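Local coordinates for 5' nucleotidase family protein (Staphylococcus aureus subsp. aureus, PDB 4Q7F) that belongs by family to the calcineurin-like metallophosphoesterases, has a 5'-nucleotidase C-terminal domain and binds a manganese and a magnesium ion, at residues Y23-V28 with K67-D72; H247-I252 with P264-T269. All blocks are in the same frame, centred on the assembly; numbering follows the deposited sequence.

Contact 1 of 2, residues Y23-V28 with K67-D72; sequences YVVSDV and KIDNGD. With MN (manganese (II) ion), chain C; MG (magnesium ion), chain B.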
# COMPACT_ATOMS: atom_id res chain seq x y z
N TYR A 23 5.27 11.03 -18.67
CA TYR A 23 4.66 9.72 -18.42
C TYR A 23 4.97 9.28 -17.00
O TYR A 23 6.13 9.31 -16.55
CB TYR A 23 5.26 8.67 -19.35
CG TYR A 23 4.94 8.90 -20.78
CD1 TYR A 23 3.75 8.41 -21.32
CD2 TYR A 23 5.81 9.62 -21.62
CE1 TYR A 23 3.42 8.61 -22.63
CE2 TYR A 23 5.50 9.81 -22.94
CZ TYR A 23 4.31 9.31 -23.44
OH TYR A 23 3.97 9.50 -24.73
N VAL A 24 3.96 8.79 -16.31
CA VAL A 24 4.17 8.36 -14.96
C VAL A 24 3.46 7.05 -14.64
O VAL A 24 2.34 6.82 -15.09
CB VAL A 24 3.75 9.46 -13.94
CG1 VAL A 24 2.35 9.97 -14.22
CG2 VAL A 24 3.86 8.94 -12.50
N VAL A 25 4.19 6.19 -13.93
CA VAL A 25 3.64 4.98 -13.34
C VAL A 25 3.76 5.22 -11.84
O VAL A 25 4.65 5.96 -11.36
CB VAL A 25 4.35 3.68 -13.76
CG1 VAL A 25 4.03 3.37 -15.21
CG2 VAL A 25 5.86 3.74 -13.54
N SER A 26 2.83 4.64 -11.08
CA SER A 26 2.85 4.79 -9.64
C SER A 26 2.34 3.51 -9.02
O SER A 26 1.51 2.81 -9.62
CB SER A 26 1.97 5.96 -9.17
OG SER A 26 2.12 6.22 -7.78
N ASP A 27 2.85 3.21 -7.83
CA ASP A 27 2.43 2.02 -7.10
C ASP A 27 2.48 0.75 -7.95
O ASP A 27 1.54 -0.03 -8.00
CB ASP A 27 1.04 2.27 -6.49
CG ASP A 27 1.01 3.51 -5.58
OD1 ASP A 27 0.91 4.67 -6.07
OD2 ASP A 27 0.98 3.34 -4.34
N VAL A 28 3.60 0.58 -8.67
CA VAL A 28 3.82 -0.59 -9.48
C VAL A 28 3.88 -1.83 -8.58
O VAL A 28 3.41 -2.93 -8.96
CB VAL A 28 5.07 -0.44 -10.32
CG1 VAL A 28 5.31 -1.72 -11.12
CG2 VAL A 28 4.87 0.76 -11.23
N LYS A 67 10.01 10.11 -18.21
CA LYS A 67 9.44 8.89 -17.62
C LYS A 67 9.72 8.89 -16.11
O LYS A 67 10.88 9.02 -15.65
CB LYS A 67 10.02 7.70 -18.40
CG LYS A 67 9.52 6.33 -18.02
CD LYS A 67 9.56 5.34 -19.19
CE LYS A 67 10.93 5.14 -19.81
NZ LYS A 67 10.96 3.92 -20.66
N ILE A 68 8.64 8.73 -15.34
CA ILE A 68 8.65 8.85 -13.90
C ILE A 68 8.00 7.69 -13.16
O ILE A 68 6.99 7.17 -13.60
CB ILE A 68 7.81 10.10 -13.51
CG1 ILE A 68 8.35 11.33 -14.24
CG2 ILE A 68 7.73 10.29 -11.99
CD1 ILE A 68 7.50 12.58 -14.15
N ASP A 69 8.65 7.25 -12.09
CA ASP A 69 8.04 6.28 -11.14
C ASP A 69 7.70 7.06 -9.88
O ASP A 69 8.57 7.69 -9.27
CB ASP A 69 8.93 5.09 -10.81
CG ASP A 69 8.24 4.13 -9.83
OD1 ASP A 69 8.21 4.48 -8.64
OD2 ASP A 69 7.72 3.06 -10.26
N ASN A 70 6.45 7.01 -9.45
CA ASN A 70 6.01 7.82 -8.31
C ASN A 70 5.86 7.09 -6.98
O ASN A 70 5.00 7.46 -6.13
CB ASN A 70 4.72 8.59 -8.66
CG ASN A 70 4.39 9.68 -7.63
OD1 ASN A 70 5.28 10.42 -7.18
ND2 ASN A 70 3.12 9.77 -7.25
N GLY A 71 6.68 6.06 -6.76
CA GLY A 71 6.68 5.38 -5.46
C GLY A 71 5.96 4.05 -5.32
O GLY A 71 5.10 3.70 -6.13
N ASP A 72 6.30 3.34 -4.26
CA ASP A 72 5.74 2.02 -3.96
C ASP A 72 6.14 1.07 -5.05
O ASP A 72 5.29 0.41 -5.68
CB ASP A 72 4.21 2.05 -3.74
CG ASP A 72 3.84 2.43 -2.31
OD1 ASP A 72 4.75 2.77 -1.51
OD2 ASP A 72 2.63 2.41 -1.98
MN MN C . 0.79 1.69 -2.90
MG MG B . 1.71 4.08 -0.72
O HOH W 1 5.92 2.23 -8.53
O HOH W 2 -0.14 2.75 -1.13
O HOH W 3 0.04 0.21 -1.12
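Tyr23 to Val25 and Lys67 to Asp69 run as neighbouring parallel strands, their axes 4.7 Å apart and turned by 21°. Ile68 lies between Tyr23 and Val25 in the ladder: its N-H goes to Tyr23 O, and its O takes the N-H of Val25. Asn70 N then donates to Val25 O. Farther on, Asp27 N donates to Gly71 O at 2.9 Å. On one face of the sheet Val24 CB packs against Ile68 CB at 4.1 Å, and Val24 CG2 lies beside Asn70 CB. On the other face Val25 CG2 comes to Asp69 OD2; from the loop Val28 CG2 reaches the same oxygen. Asp69 CG is anti to the backbone N (chi1 -180°), and OD1 accepts from Gly71 N, above the carboxylate plane, in an Asx turn. A water accepts from Val28 N and lies 2.6 Å from Asp69 OD2; Tyr97 also partners Asp69.

At the loop tips Asp27 and Asp72 lie side by side with their carboxylate planes 87° apart. Their OD2 atoms are 3.0 Å apart because both bind manganese. Asp72 OD2 also binds magnesium, at 2.3 Å, and so bridges the two metals, while His110 partners Asp72. Ser26 OG donates to Asp27 OD1 over 2.6 Å, which helps fix the rotation of that carboxylate. Asp27 fits the Asp-x-His motif and Asp72 the Gly-Asp motif of metallophosphoesterases.

The pair belongs to the beta-alpha-beta unit of strand 19-25, helix 48-59 and strand 65-69. That helix packs on Tyr23 and Lys67, while Ile244 of strand 242-244 touches Val24, Ile68 and Asn70.

Contact 2 of 2, residues H247-I252 with P264-T269; sequences HQHRQI and PGTRGT. With MG (magnesium ion), chain B; MN (manganese (II) ion), chain C.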
# COMPACT_ATOMS: atom_id res chain seq x y z
N HIS A 247 -0.30 6.55 -4.17
CA HIS A 247 -0.62 6.05 -2.83
C HIS A 247 -2.00 5.48 -2.60
O HIS A 247 -2.13 4.46 -1.92
CB HIS A 247 -0.36 7.16 -1.78
CG HIS A 247 -0.61 6.75 -0.37
ND1 HIS A 247 0.13 5.76 0.25
CD2 HIS A 247 -1.47 7.21 0.56
CE1 HIS A 247 -0.28 5.63 1.49
NE2 HIS A 247 -1.25 6.49 1.71
N GLN A 248 -3.02 6.16 -3.12
CA GLN A 248 -4.38 5.70 -2.94
C GLN A 248 -4.80 4.69 -4.00
O GLN A 248 -5.87 4.10 -3.86
CB GLN A 248 -5.33 6.89 -2.92
CG GLN A 248 -5.16 7.83 -1.72
CD GLN A 248 -6.08 9.05 -1.83
OE1 GLN A 248 -6.18 9.65 -2.90
NE2 GLN A 248 -6.75 9.40 -0.75
N HIS A 249 -3.99 4.51 -5.06
CA HIS A 249 -4.30 3.55 -6.12
C HIS A 249 -5.56 3.92 -6.92
O HIS A 249 -6.23 3.05 -7.49
CB HIS A 249 -4.46 2.15 -5.55
CG HIS A 249 -3.26 1.65 -4.82
ND1 HIS A 249 -3.16 0.35 -4.39
CD2 HIS A 249 -2.08 2.23 -4.54
CE1 HIS A 249 -1.99 0.17 -3.80
NE2 HIS A 249 -1.30 1.29 -3.92
N ARG A 250 -5.88 5.19 -6.93
CA ARG A 250 -7.03 5.68 -7.67
C ARG A 250 -6.62 6.05 -9.09
O ARG A 250 -5.43 6.24 -9.36
CB ARG A 250 -7.59 6.89 -6.97
CG ARG A 250 -8.05 6.59 -5.56
CD ARG A 250 -8.23 7.86 -4.77
NE ARG A 250 -9.39 8.60 -5.23
CZ ARG A 250 -9.80 9.75 -4.71
NH1 ARG A 250 -9.11 10.33 -3.73
NH2 ARG A 250 -10.88 10.35 -5.20
N GLN A 251 -7.61 6.14 -9.99
CA GLN A 251 -7.39 6.50 -11.39
C GLN A 251 -7.99 7.87 -11.63
O GLN A 251 -9.22 8.04 -11.71
CB GLN A 251 -7.94 5.42 -12.31
CG GLN A 251 -7.25 4.10 -12.01
CD GLN A 251 -7.42 3.07 -13.08
OE1 GLN A 251 -8.22 3.23 -13.99
NE2 GLN A 251 -6.65 1.99 -12.98
N ILE A 252 -7.10 8.86 -11.69
CA ILE A 252 -7.49 10.25 -11.83
C ILE A 252 -6.67 10.92 -12.90
O ILE A 252 -5.46 10.71 -12.97
CB ILE A 252 -7.23 10.99 -10.50
CG1 ILE A 252 -8.16 10.43 -9.41
CG2 ILE A 252 -7.46 12.49 -10.64
CD1 ILE A 252 -7.88 10.99 -8.04
N PRO A 264 -2.19 7.55 -11.36
CA PRO A 264 -2.21 6.48 -12.31
C PRO A 264 -2.42 5.07 -11.77
O PRO A 264 -1.71 4.14 -12.17
CB PRO A 264 -0.84 6.62 -12.97
CG PRO A 264 0.04 7.14 -11.90
CD PRO A 264 -0.82 7.80 -10.87
N GLY A 265 -3.36 4.90 -10.85
CA GLY A 265 -3.67 3.58 -10.36
C GLY A 265 -2.52 2.81 -9.70
O GLY A 265 -1.74 3.35 -8.90
N THR A 266 -2.44 1.53 -10.04
CA THR A 266 -1.47 0.66 -9.42
C THR A 266 -1.23 -0.57 -10.29
O THR A 266 -2.06 -0.94 -11.11
CB THR A 266 -1.99 0.19 -8.02
OG1 THR A 266 -1.01 -0.62 -7.35
CG2 THR A 266 -3.30 -0.61 -8.17
N ARG A 267 -0.10 -1.21 -10.05
CA ARG A 267 0.29 -2.44 -10.76
C ARG A 267 0.41 -2.35 -12.29
O ARG A 267 0.30 -3.37 -13.00
CB ARG A 267 -0.63 -3.60 -10.39
CG ARG A 267 -0.76 -3.80 -8.91
CD ARG A 267 -1.52 -5.06 -8.60
NE ARG A 267 -1.63 -5.26 -7.17
CZ ARG A 267 -2.20 -6.32 -6.59
NH1 ARG A 267 -2.75 -7.28 -7.31
NH2 ARG A 267 -2.24 -6.40 -5.27
N GLY A 268 0.62 -1.14 -12.78
CA GLY A 268 0.83 -0.92 -14.22
C GLY A 268 -0.36 -1.24 -15.13
O GLY A 268 -0.16 -1.70 -16.20
N THR A 269 -1.59 -1.03 -14.65
CA THR A 269 -2.76 -1.24 -15.48
C THR A 269 -3.05 0.03 -16.28
O THR A 269 -3.79 -0.00 -17.26
CB THR A 269 -4.00 -1.58 -14.63
OG1 THR A 269 -4.25 -0.51 -13.73
CG2 THR A 269 -3.78 -2.84 -13.84
MG MG B . 1.71 4.08 -0.72
MN MN C . 0.79 1.69 -2.90
O HOH W 2 -0.14 2.75 -1.13
O HOH W 4 -1.71 5.35 -7.03
O HOH W 5 -4.82 0.47 -11.11
O HOH W 3 0.04 0.21 -1.12
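Thr266 lies over one face of the His249 imidazole, and the two side chains meet at a slant. Thr266 CB is 3.9 Å from the ring centroid and 16° off the ring normal, a CH-pi contact. Its OG1 lies 3.7 Å above the ring plane, over the centre. OG1 is anti to the backbone N (chi1 -177°), and it hydrogen-bonds to Asp27 O. The ring of His249 is therefore backed on this face while NE2 binds manganese at 2.4 Å. His247 meets magnesium in the plane of its ring through ND1, and its NE2 is hydrogen-bonded to Glu226. Its carbonyl O accepts from the water that bridges the two metals.

The two histidines belong to a Gly-His-x-His motif, as in other metallophosphoesterases, and each serves a different metal of the dinuclear site. His247 also touches the bound 3D1.

Beyond the histidines, Gly265 N donates to Arg250 O at 2.9 Å. Gln251 and Pro264 form a non-hydrogen-bonded antiparallel pair, where strand 251-256 begins and strand 259-264 ends. Gln251 CG packs on Gly265 CA at 4.0 Å. The extended end of Gln251 crosses Thr269 at about a right angle. One water accepts from Gln251 NE2 and Thr266 N and donates to Thr269 OG1, the last at 2.9 Å. Thr266 to Thr269 make a type I' turn, and both Arg267 and Gly268 have positive phi.

From the N terminus, strand 19-25 enters the site first. Contact 1 closes the 38-residue crossover through helix 48-59 when the chain returns in strand 65-69. The chain then runs on through further strands and helices before contact 2 opens, so the two neither nest nor cross. Contact 2 closes a shorter loop, the hairpin of strands 251-256 and 259-264 at the edge of the second sheet. After residue 269 the chain enters strand 270-278, which lies next to strand 19-25. Contact 1 stays within the first sheet; the loop 264-269 of contact 2 leads from the second sheet back to the first. The two contacts touch there: Asp27 O accepts from Arg267 N, and Ser26 packs on Pro264.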